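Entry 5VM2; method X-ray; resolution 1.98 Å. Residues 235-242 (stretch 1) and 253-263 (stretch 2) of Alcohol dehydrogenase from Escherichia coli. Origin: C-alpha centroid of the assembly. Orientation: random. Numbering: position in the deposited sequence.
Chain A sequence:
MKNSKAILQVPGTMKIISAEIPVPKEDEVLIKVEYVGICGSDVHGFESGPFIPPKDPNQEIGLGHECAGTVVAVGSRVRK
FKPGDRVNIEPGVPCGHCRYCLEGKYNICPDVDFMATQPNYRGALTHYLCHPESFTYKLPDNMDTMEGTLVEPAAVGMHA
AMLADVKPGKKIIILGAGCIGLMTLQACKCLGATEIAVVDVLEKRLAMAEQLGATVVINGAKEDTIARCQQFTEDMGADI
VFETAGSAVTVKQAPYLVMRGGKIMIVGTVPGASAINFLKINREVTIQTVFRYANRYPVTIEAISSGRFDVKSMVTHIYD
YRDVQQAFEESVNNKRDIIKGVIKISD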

# COMPACT_ATOMS: atom_id res chain seq x y z
N ASP A 235 6.09 29.36 10.62
CA ASP A 235 7.52 29.48 10.35
C ASP A 235 8.36 28.57 11.23
O ASP A 235 9.59 28.74 11.30
CB ASP A 235 7.99 30.93 10.50
CG ASP A 235 7.12 31.90 9.73
OD1 ASP A 235 6.88 31.65 8.53
OD2 ASP A 235 6.67 32.90 10.32
N MET A 236 7.74 27.60 11.90
CA MET A 236 8.54 26.70 12.72
C MET A 236 8.83 25.38 12.03
O MET A 236 9.78 24.69 12.42
CB MET A 236 7.82 26.40 14.05
CG MET A 236 7.10 27.59 14.67
SD MET A 236 8.23 28.78 15.43
CE MET A 236 7.34 30.32 15.15
N GLY A 237 8.14 25.04 10.95
CA GLY A 237 8.26 23.73 10.35
C GLY A 237 7.35 22.72 11.02
O GLY A 237 6.86 22.91 12.14
N ALA A 238 7.10 21.62 10.32
CA ALA A 238 6.22 20.58 10.83
C ALA A 238 6.99 19.59 11.70
O ALA A 238 8.18 19.33 11.48
CB ALA A 238 5.54 19.84 9.68
N ASP A 239 6.29 19.02 12.69
CA ASP A 239 6.88 17.96 13.51
C ASP A 239 7.26 16.75 12.65
O ASP A 239 8.32 16.14 12.85
CB ASP A 239 5.90 17.52 14.59
CG ASP A 239 5.64 18.60 15.61
OD1 ASP A 239 4.83 19.51 15.33
OD2 ASP A 239 6.25 18.54 16.70
N ILE A 240 6.41 16.38 11.70
CA ILE A 240 6.62 15.22 10.86
C ILE A 240 6.25 15.60 9.44
O ILE A 240 5.19 16.18 9.21
CB ILE A 240 5.78 14.01 11.31
CG1 ILE A 240 6.04 13.66 12.78
CG2 ILE A 240 6.05 12.82 10.42
CD1 ILE A 240 4.89 12.89 13.44
N VAL A 241 7.13 15.28 8.49
CA VAL A 241 6.82 15.42 7.07
C VAL A 241 6.85 14.02 6.47
O VAL A 241 7.86 13.32 6.57
CB VAL A 241 7.80 16.34 6.34
CG1 VAL A 241 7.39 16.49 4.88
CG2 VAL A 241 7.87 17.70 7.02
N PHE A 242 5.74 13.63 5.86
CA PHE A 242 5.65 12.37 5.13
C PHE A 242 5.84 12.66 3.65
O PHE A 242 5.15 13.52 3.09
CB PHE A 242 4.31 11.68 5.36
CG PHE A 242 4.09 11.21 6.76
CD1 PHE A 242 3.50 12.04 7.70
CD2 PHE A 242 4.49 9.94 7.14
CE1 PHE A 242 3.29 11.61 9.00
CE2 PHE A 242 4.29 9.50 8.44
CZ PHE A 242 3.69 10.34 9.37
N GLN A 253 12.16 18.63 -1.22
CA GLN A 253 11.42 19.70 -0.55
C GLN A 253 11.36 19.49 0.96
O GLN A 253 11.40 20.47 1.71
CB GLN A 253 9.99 19.77 -1.09
CG GLN A 253 9.76 20.75 -2.23
CD GLN A 253 8.31 20.79 -2.67
OE1 GLN A 253 7.48 20.02 -2.18
NE2 GLN A 253 8.00 21.67 -3.61
N ALA A 254 11.27 18.24 1.41
CA ALA A 254 11.01 17.97 2.82
C ALA A 254 12.00 18.62 3.78
O ALA A 254 11.56 19.06 4.86
CB ALA A 254 10.96 16.46 3.06
N PRO A 255 13.31 18.72 3.49
CA PRO A 255 14.20 19.44 4.41
C PRO A 255 13.73 20.84 4.75
O PRO A 255 13.92 21.30 5.88
CB PRO A 255 15.53 19.47 3.65
CG PRO A 255 15.50 18.26 2.80
CD PRO A 255 14.07 18.06 2.41
N TYR A 256 13.13 21.54 3.79
CA TYR A 256 12.68 22.91 4.00
C TYR A 256 11.36 23.00 4.76
O TYR A 256 10.93 24.11 5.09
CB TYR A 256 12.56 23.61 2.65
CG TYR A 256 13.88 23.64 1.90
CD1 TYR A 256 14.21 22.64 1.00
CD2 TYR A 256 14.80 24.65 2.13
CE1 TYR A 256 15.42 22.65 0.33
CE2 TYR A 256 16.02 24.67 1.46
CZ TYR A 256 16.32 23.67 0.56
OH TYR A 256 17.52 23.70 -0.10
N LEU A 257 10.72 21.87 5.06
CA LEU A 257 9.39 21.85 5.65
C LEU A 257 9.34 21.35 7.08
O LEU A 257 8.31 21.54 7.75
CB LEU A 257 8.45 20.98 4.79
CG LEU A 257 8.32 21.37 3.32
CD1 LEU A 257 7.40 20.40 2.60
CD2 LEU A 257 7.81 22.79 3.19
N VAL A 258 10.40 20.71 7.57
CA VAL A 258 10.41 20.04 8.86
C VAL A 258 11.04 20.96 9.90
O VAL A 258 11.93 21.77 9.59
CB VAL A 258 11.17 18.69 8.77
CG1 VAL A 258 12.63 18.93 8.46
CG2 VAL A 258 11.02 17.87 10.06
N MET A 259 10.57 20.85 11.14
CA MET A 259 11.14 21.62 12.23
C MET A 259 12.42 20.96 12.74
O MET A 259 12.66 19.76 12.54
CB MET A 259 10.14 21.73 13.38
CG MET A 259 10.08 20.49 14.25
SD MET A 259 8.90 20.62 15.61
CE MET A 259 8.71 22.39 15.77
N ARG A 260 13.23 21.75 13.44
CA ARG A 260 14.39 21.19 14.11
C ARG A 260 13.96 20.08 15.06
O ARG A 260 12.90 20.17 15.70
CB ARG A 260 15.15 22.29 14.87
CG ARG A 260 14.31 23.02 15.90
CD ARG A 260 15.07 24.19 16.49
NE ARG A 260 15.46 25.16 15.47
CZ ARG A 260 16.43 26.05 15.62
NH1 ARG A 260 17.12 26.10 16.76
NH2 ARG A 260 16.72 26.90 14.65
N GLY A 261 14.75 19.02 15.13
CA GLY A 261 14.39 17.87 15.93
C GLY A 261 13.24 17.04 15.38
O GLY A 261 12.86 16.07 16.03
N GLY A 262 12.70 17.39 14.22
CA GLY A 262 11.56 16.70 13.66
C GLY A 262 11.94 15.47 12.85
O GLY A 262 13.08 15.01 12.85
N LYS A 263 10.95 14.94 12.13
CA LYS A 263 11.12 13.71 11.37
C LYS A 263 10.65 13.88 9.94
O LYS A 263 9.59 14.47 9.69
CB LYS A 263 10.35 12.55 11.98
CG LYS A 263 10.86 12.06 13.32
CD LYS A 263 9.80 11.18 13.97
CE LYS A 263 10.27 10.63 15.31
NZ LYS A 263 9.15 9.98 16.03
O HOH W 1 12.35 24.61 13.61

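Four backbone hydrogen bonds join the two stretches, in two pairs. In the first pair, Ala-238 N donates to Leu-257 O at 2.8 Å, and Met-259 N donates to Ala-238 O at 2.9 Å. Ala-238 thus bridges to Val-258 in parallel register through both of its backbone polar groups. In the second pair, Lys-263 N donates to Asp-239 O at 3.0 Å, and Val-241 N donates to Lys-263 O at 2.9 Å. This is a parallel bridge between Ile-240 and Lys-263. Three of the four are close to straight, at 165° to 172°; the bond from Lys-263 N to Asp-239 O is a little more bent, at 158°.

Between the two bridges, stretch 2 makes a type II turn from Met-259 to Gly-262, closed by Gly-262 N to Met-259 O at 2.9 Å. Gly-261 has positive phi, which favours glycine. A water links the stretches near the turn: it donates to Met-236 O at 2.8 Å and accepts from Arg-260 N at 3.0 Å.

Two other glycines leave room for the close backbones. At Gly-237, a CB would clash with Met-259 N and Val-258 C, and the backbone angles themselves call for glycine. At Gly-262, a CB would clash with Asp-239 O and with Val-258 CG2.

Val-241 is the main apolar contact. Its side chain points toward stretch 2 and is buried. Val-241 CG1 lies 4.0 Å from Ala-254 CB. Val-241 CG2 lies 4.0 Å from Leu-257 CB and 3.9 Å from Val-258 CB. The small methyl of Ala-254 and the two branches of Val-241 meet at ordinary van der Waals distance.

Met-259 points toward stretch 1 and has the largest area covered by it. Met-259 CB sits 3.1 Å from Met-236 O, and Met-259 SD is 3.5 Å from Asp-239 OD2. Ile-240 and Lys-263 direct their CB atoms to the same sheet face. The extended lysine then leads away, and its NZ is hydrogen-bonded elsewhere in the structure.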